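Side-chain contacts in aldo-keto reductase family 1, member B4 (Aldose reductase) (Schistosoma japonicum, PDB 4HBK), which probably reduces carbonyl groups of aldehydes such as aldose sugars to alcohols with NADPH: residues N202-E205 against K210-N213; E229-Q232 against T237-A240; E177-V182 against K188-S193. All coordinates share one frame; numbering follows the deposited sequence.

The three contacts follow one another along the chain in the order contact 3, contact 1, contact 2, and all lie in the (beta/alpha)8 barrel of the aldo-keto reductases. Contact 3 seats helix 171-183 on strand 187-193, contact 1 packs helix 197-206 against the loop entering strand 213-217, and contact 2 lays helix 225-233 on strand 237-241. The three strands are consecutive neighbours in the parallel sheet. Contact 1 is joined to contact 3 by backbone hydrogen bonds and to contact 2 by hydrogen bonds of Thr-237 OG1, with centres about 10 Å and 12 Å away. Contacts 2 and 3, centres about 17 Å apart, do not touch. Successive outer helices thus each meet the following strand or the loop leading into it.

Contact 1. Residues N202-E205 against K210-N213; sequences NILE and KPAN
Ile-203 and Leu-204 make a small apolar contact with Lys-210 and Pro-211, where the chain leaves helix 197-206 and runs back through a loop to strand 213-217 of the barrel. Two methyl groups do the work on the helical side. CG2 of Ile-203 lies 3.8 Å from CD of Pro-211 and also reaches the neighbouring ring carbon CG. This methyl stands anti to the backbone N of Ile-203, chi1 placing CG1 at -76°, and the two side chains meet at a slant. The proline ring also receives CD2 of Leu-204, 3.9 Å from its CD, so both leucine and isoleucine methyls abut the same ring carbon.

The same CD2 butts against the Lys-210 methylenes. It is tightly packed at 3.5 Å from Lys-210 CD and touches CG at 3.9 Å, with the two side chains running nearly perpendicular. A bend about CG-CD, the lysine bond that meets the methyl, turns CE off it, chi3 -94°. On other sides, Trp-175 of helix 171-183 packs on both Ile-203 and Pro-211, while Tyr-230 of helix 225-233 adjoins Leu-204. With no hydrogen bond between the two segments, the contact rests on van der Waals packing: Ile-203 and Pro-211 are buried, whereas the lysine contributes methylenes at an exposed margin.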
loop_
_atom_site.group_PDB
_atom_site.type_symbol
_atom_site.label_atom_id
_atom_site.label_comp_id
_atom_site.label_asym_id
_atom_site.label_seq_id
_atom_site.Cartn_x
_atom_site.Cartn_y
_atom_site.Cartn_z
ATOM N N ASN A 202 13.327 14.925 1.404
ATOM C CA ASN A 202 14.683 14.556 1.027
ATOM C C ASN A 202 14.746 13.750 -0.265
ATOM O O ASN A 202 15.622 13.978 -1.097
ATOM C CB ASN A 202 15.364 13.769 2.144
ATOM C CG ASN A 202 16.748 13.291 1.750
ATOM O OD1 ASN A 202 17.667 14.094 1.601
ATOM N ND2 ASN A 202 16.906 11.981 1.578
ATOM N N ILE A 203 13.836 12.792 -0.425
ATOM C CA ILE A 203 13.771 12.019 -1.664
ATOM C C ILE A 203 13.523 12.957 -2.851
ATOM O O ILE A 203 14.181 12.851 -3.891
ATOM C CB ILE A 203 12.649 10.948 -1.619
ATOM C CG1 ILE A 203 13.064 9.745 -0.767
ATOM C CG2 ILE A 203 12.289 10.496 -3.029
ATOM C CD1 ILE A 203 14.073 8.863 -1.437
ATOM N N LEU A 204 12.576 13.877 -2.689
ATOM C CA LEU A 204 12.204 14.788 -3.775
ATOM C C LEU A 204 13.316 15.776 -4.106
ATOM O O LEU A 204 13.435 16.238 -5.243
ATOM C CB LEU A 204 10.933 15.570 -3.427
ATOM C CG LEU A 204 9.597 14.840 -3.518
ATOM C CD1 LEU A 204 8.534 15.664 -2.824
ATOM C CD2 LEU A 204 9.242 14.615 -4.978
ATOM N N GLU A 205 14.119 16.103 -3.104
ATOM C CA GLU A 205 15.230 17.031 -3.273
ATOM C C GLU A 205 16.371 16.413 -4.091
ATOM O O GLU A 205 17.138 17.127 -4.735
ATOM C CB GLU A 205 15.742 17.496 -1.901
ATOM C CG GLU A 205 15.817 19.014 -1.726
ATOM C CD GLU A 205 16.945 19.652 -2.538
ATOM O OE1 GLU A 205 16.753 19.900 -3.752
ATOM O OE2 GLU A 205 18.027 19.908 -1.959
ATOM N N LYS A 210 10.500 11.339 -9.706
ATOM C CA LYS A 210 9.747 11.562 -8.486
ATOM C C LYS A 210 8.946 10.331 -8.079
ATOM O O LYS A 210 8.488 9.560 -8.920
ATOM C CB LYS A 210 8.837 12.785 -8.632
ATOM C CG LYS A 210 9.627 14.076 -8.802
ATOM C CD LYS A 210 8.848 15.298 -8.341
ATOM C CE LYS A 210 8.111 15.958 -9.477
ATOM N NZ LYS A 210 7.877 17.415 -9.206
ATOM N N PRO A 211 8.808 10.125 -6.774
ATOM C CA PRO A 211 7.892 9.086 -6.302
ATOM C C PRO A 211 6.509 9.412 -6.839
ATOM O O PRO A 211 6.159 10.595 -6.887
ATOM C CB PRO A 211 7.944 9.238 -4.779
ATOM C CG PRO A 211 8.631 10.595 -4.524
ATOM C CD PRO A 211 9.521 10.802 -5.682
ATOM N N ALA A 212 5.763 8.397 -7.273
ATOM C CA ALA A 212 4.416 8.583 -7.807
ATOM C C ALA A 212 3.354 8.328 -6.749
ATOM O O ALA A 212 2.196 8.735 -6.896
ATOM C CB ALA A 212 4.184 7.645 -8.989
ATOM N N ASN A 213 3.738 7.638 -5.680
ATOM C CA ASN A 213 2.753 7.193 -4.711
ATOM C C ASN A 213 3.351 7.019 -3.320
ATOM O O ASN A 213 4.520 6.652 -3.177
ATOM C CB ASN A 213 2.112 5.890 -5.203
ATOM C CG ASN A 213 1.159 5.284 -4.200
ATOM O OD1 ASN A 213 1.510 4.329 -3.503
ATOM N ND2 ASN A 213 -0.062 5.818 -4.126
#

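Contact 2. Residues E229-Q232 against T237-A240; sequences EYAQ and TVTA
Ala-231 and Gln-232 both rest on one methyl of Val-238, CG2, which joins helix 225-233 to strand 237-241. The closer approach is that of Ala-231 CB, 3.7 Å from Val-238 CG2; the alanine methyl points from the helix toward the strand. Gln-232 adds its CG at 4.0 Å from the same methyl, its side chain crossing the valine at about a right angle. Val-238 has CG1 anti to its backbone N, chi1 -177°, a rotation that turns CG2 to the helix.

Beyond CG the glutamine runs extended, carrying its amide past the valine to a water. That water accepts a hydrogen bond of 2.8 Å from Val-238 N and a longer one, 3.3 Å, from Gln-232 NE2, linking the helix side chain to the strand backbone. NE2 also bonds weakly to the carbonyl O of Arg-284.

Leu-214 of strand 213-217 packs on Ala-231, and Ile-216 of the same strand on Val-238. On the other flank, Val-238 is hydrogen-bonded through its backbone to Ile-287 in strand 287-288. The contact joins helix 225-233 to the second strand of its beta-alpha-beta unit, which starts from strand 213-217, and Tyr-230 of the same helix packs on Ile-200 of helix 197-206.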
loop_
_atom_site.group_PDB
_atom_site.type_symbol
_atom_site.label_atom_id
_atom_site.label_comp_id
_atom_site.label_asym_id
_atom_site.label_seq_id
_atom_site.Cartn_x
_atom_site.Cartn_y
_atom_site.Cartn_z
ATOM N N GLU A 229 -2.066 15.742 3.268
ATOM C CA GLU A 229 -2.144 17.035 2.601
ATOM C C GLU A 229 -0.786 17.401 2.015
ATOM O O GLU A 229 -0.698 17.874 0.882
ATOM C CB GLU A 229 -2.642 18.114 3.561
ATOM C CG GLU A 229 -4.125 17.989 3.882
ATOM C CD GLU A 229 -4.632 19.133 4.749
ATOM O OE1 GLU A 229 -5.860 19.348 4.786
ATOM O OE2 GLU A 229 -3.804 19.819 5.394
ATOM N N TYR A 230 0.271 17.169 2.787
ATOM C CA TYR A 230 1.610 17.420 2.288
ATOM C C TYR A 230 1.906 16.617 1.026
ATOM O O TYR A 230 2.323 17.172 0.014
ATOM C CB TYR A 230 2.677 17.099 3.322
ATOM C CG TYR A 230 4.032 16.999 2.654
ATOM C CD1 TYR A 230 4.716 18.148 2.235
ATOM C CD2 TYR A 230 4.602 15.761 2.391
ATOM C CE1 TYR A 230 5.944 18.054 1.603
ATOM C CE2 TYR A 230 5.828 15.656 1.755
ATOM C CZ TYR A 230 6.495 16.799 1.368
ATOM O OH TYR A 230 7.710 16.679 0.732
ATOM N N ALA A 231 1.704 15.305 1.084
ATOM C CA ALA A 231 2.029 14.471 -0.065
ATOM C C ALA A 231 1.267 14.893 -1.334
ATOM O O ALA A 231 1.854 14.993 -2.413
ATOM C CB ALA A 231 1.821 12.982 0.247
ATOM N N GLN A 232 -0.031 15.141 -1.206
ATOM C CA GLN A 232 -0.823 15.586 -2.351
ATOM C C GLN A 232 -0.343 16.955 -2.846
ATOM O O GLN A 232 -0.326 17.205 -4.044
ATOM C CB GLN A 232 -2.323 15.586 -2.017
ATOM C CG GLN A 232 -2.858 14.177 -1.724
ATOM C CD GLN A 232 -4.299 14.144 -1.224
ATOM O OE1 GLN A 232 -4.817 15.131 -0.686
ATOM N NE2 GLN A 232 -4.953 12.995 -1.402
ATOM N N THR A 237 0.330 10.686 -5.265
ATOM C CA THR A 237 -0.951 10.101 -4.892
ATOM C C THR A 237 -0.714 9.347 -3.597
ATOM O O THR A 237 0.427 8.984 -3.279
ATOM C CB THR A 237 -1.471 9.125 -5.929
ATOM O OG1 THR A 237 -0.586 7.997 -6.001
ATOM C CG2 THR A 237 -1.600 9.804 -7.303
ATOM N N VAL A 238 -1.784 9.103 -2.851
ATOM C CA VAL A 238 -1.647 8.520 -1.532
ATOM C C VAL A 238 -2.566 7.333 -1.376
ATOM O O VAL A 238 -3.749 7.411 -1.685
ATOM C CB VAL A 238 -1.960 9.545 -0.433
ATOM C CG1 VAL A 238 -1.749 8.925 0.941
ATOM C CG2 VAL A 238 -1.075 10.786 -0.600
ATOM N N THR A 239 -2.015 6.236 -0.880
ATOM C CA THR A 239 -2.778 5.020 -0.691
ATOM C C THR A 239 -2.940 4.776 0.790
ATOM O O THR A 239 -1.983 4.898 1.563
ATOM C CB THR A 239 -2.064 3.818 -1.328
ATOM O OG1 THR A 239 -2.037 3.983 -2.754
ATOM C CG2 THR A 239 -2.772 2.501 -0.972
ATOM N N ALA A 240 -4.160 4.437 1.187
ATOM C CA ALA A 240 -4.438 4.153 2.578
ATOM C C ALA A 240 -4.312 2.670 2.792
ATOM O O ALA A 240 -5.048 1.895 2.197
ATOM C CB ALA A 240 -5.835 4.602 2.935
HETATM O O HOH W 1 -3.925 10.757 -3.573
#

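Contact 3. Residues E177-V182 against K188-S193; sequences EMEKLV and KSIGLS
OE2 of Glu-179 accepts hydrogen bonds from the backbone N atoms of Arg-208 and Ile-209, tying helix 171-183 to the loop after helix 197-206, while Glu-179 CG lies 4.0 Å from Ile-190 CD1.

Ile-190 is the strand residue that carries the packing; its CB points toward the helix. Its CG1 is wedged between backbone N and C, chi1 49°. CG2 sits 3.7 Å from the backbone O of Met-178 and 3.8 Å from Val-182 CG2, and Met-178 CE closes on it at 4.0 Å. Met-178 bends at both chi2 and chi3, and the two chains run past one another head to tail.

Within the helix, away from Ile-190, Lys-180 NZ forms a 2.8 Å salt bridge on the syn side of Glu-177 OE1, 17° out of the carboxylate plane. Trp-175 packs on Ile-190, and Tyr-141 and Ile-143 of strand 138-143 on Met-178, whose side chain lies about 8 Å from that of Lys-111, predicted to lower the pKa of Tyr-82, the predicted proton donor. Segment 177-182 runs roughly antiparallel to strand residues 189-193, their axes at 155°, as expected of an outer helix leading into its strand in a (beta/alpha)8 barrel.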
loop_
_atom_site.group_PDB
_atom_site.type_symbol
_atom_site.label_atom_id
_atom_site.label_comp_id
_atom_site.label_asym_id
_atom_site.label_seq_id
_atom_site.Cartn_x
_atom_site.Cartn_y
_atom_site.Cartn_z
ATOM N N GLU A 177 18.716 3.264 -7.293
ATOM C CA GLU A 177 18.510 1.944 -7.879
ATOM C C GLU A 177 17.061 1.736 -8.294
ATOM O O GLU A 177 16.784 1.043 -9.274
ATOM C CB GLU A 177 18.946 0.836 -6.921
ATOM C CG GLU A 177 20.438 0.635 -6.866
ATOM C CD GLU A 177 21.026 0.352 -8.235
ATOM O OE1 GLU A 177 21.973 1.065 -8.609
ATOM O OE2 GLU A 177 20.539 -0.571 -8.937
ATOM N N MET A 178 16.134 2.326 -7.546
ATOM C CA MET A 178 14.718 2.218 -7.895
ATOM C C MET A 178 14.515 2.901 -9.241
ATOM O O MET A 178 13.723 2.453 -10.075
ATOM C CB MET A 178 13.825 2.879 -6.840
ATOM C CG MET A 178 13.872 2.225 -5.459
ATOM S SD MET A 178 13.007 0.652 -5.408
ATOM C CE MET A 178 11.302 1.211 -5.443
ATOM N N GLU A 179 15.239 3.989 -9.448
ATOM C CA GLU A 179 15.073 4.778 -10.656
ATOM C C GLU A 179 15.516 3.982 -11.862
ATOM O O GLU A 179 14.918 4.084 -12.936
ATOM C CB GLU A 179 15.863 6.075 -10.550
ATOM C CG GLU A 179 15.277 7.017 -9.538
ATOM C CD GLU A 179 16.055 8.299 -9.430
ATOM O OE1 GLU A 179 17.301 8.260 -9.574
ATOM O OE2 GLU A 179 15.414 9.351 -9.204
ATOM N N LYS A 180 16.555 3.174 -11.677
ATOM C CA LYS A 180 17.076 2.362 -12.767
ATOM C C LYS A 180 16.063 1.312 -13.202
ATOM O O LYS A 180 16.009 0.935 -14.369
ATOM C CB LYS A 180 18.381 1.682 -12.362
ATOM C CG LYS A 180 19.562 2.610 -12.227
ATOM C CD LYS A 180 20.810 1.808 -11.894
ATOM C CE LYS A 180 21.995 2.714 -11.618
ATOM N NZ LYS A 180 23.109 1.954 -10.961
ATOM N N LEU A 181 15.255 0.841 -12.260
ATOM C CA LEU A 181 14.211 -0.126 -12.576
ATOM C C LEU A 181 13.218 0.490 -13.554
ATOM O O LEU A 181 12.687 -0.194 -14.440
ATOM C CB LEU A 181 13.490 -0.585 -11.303
ATOM C CG LEU A 181 14.348 -1.331 -10.276
ATOM C CD1 LEU A 181 13.587 -1.567 -8.979
ATOM C CD2 LEU A 181 14.874 -2.656 -10.850
ATOM N N VAL A 182 12.960 1.782 -13.386
ATOM C CA VAL A 182 12.076 2.487 -14.304
ATOM C C VAL A 182 12.766 2.639 -15.674
ATOM O O VAL A 182 12.164 2.353 -16.712
ATOM C CB VAL A 182 11.683 3.881 -13.758
ATOM C CG1 VAL A 182 10.906 4.678 -14.813
ATOM C CG2 VAL A 182 10.864 3.744 -12.495
ATOM N N LYS A 188 7.036 0.478 -13.832
ATOM C CA LYS A 188 6.497 1.685 -14.483
ATOM C C LYS A 188 6.575 2.926 -13.596
ATOM O O LYS A 188 6.896 4.025 -14.066
ATOM C CB LYS A 188 5.057 1.481 -14.932
ATOM C CG LYS A 188 4.845 0.330 -15.894
ATOM C CD LYS A 188 5.617 0.508 -17.182
ATOM C CE LYS A 188 5.052 -0.390 -18.279
ATOM N NZ LYS A 188 5.808 -0.279 -19.564
ATOM N N SER A 189 6.254 2.754 -12.314
ATOM C CA SER A 189 6.255 3.868 -11.371
ATOM C C SER A 189 6.875 3.386 -10.073
ATOM O O SER A 189 6.740 2.218 -9.720
ATOM C CB SER A 189 4.828 4.348 -11.098
ATOM O OG SER A 189 4.128 4.679 -12.287
ATOM N N ILE A 190 7.557 4.277 -9.365
ATOM C CA ILE A 190 8.129 3.941 -8.066
ATOM C C ILE A 190 7.573 4.853 -6.966
ATOM O O ILE A 190 7.100 5.952 -7.248
ATOM C CB ILE A 190 9.670 4.033 -8.112
ATOM C CG1 ILE A 190 10.093 5.364 -8.745
ATOM C CG2 ILE A 190 10.250 2.854 -8.903
ATOM C CD1 ILE A 190 11.617 5.525 -8.869
ATOM N N GLY A 191 7.624 4.400 -5.717
ATOM C CA GLY A 191 7.089 5.184 -4.619
ATOM C C GLY A 191 7.585 4.787 -3.233
ATOM O O GLY A 191 8.548 4.032 -3.096
ATOM N N LEU A 192 6.909 5.293 -2.204
ATOM C CA LEU A 192 7.361 5.145 -0.825
ATOM C C LEU A 192 6.268 4.563 0.059
ATOM O O LEU A 192 5.086 4.760 -0.192
ATOM C CB LEU A 192 7.793 6.512 -0.277
ATOM C CG LEU A 192 8.853 7.247 -1.111
ATOM C CD1 LEU A 192 8.986 8.708 -0.687
ATOM C CD2 LEU A 192 10.200 6.545 -1.038
ATOM N N SER A 193 6.673 3.842 1.095
ATOM C CA SER A 193 5.741 3.347 2.094
ATOM C C SER A 193 6.238 3.698 3.491
ATOM O O SER A 193 7.407 3.503 3.795
ATOM C CB SER A 193 5.552 1.832 1.957
ATOM O OG SER A 193 4.628 1.352 2.922
#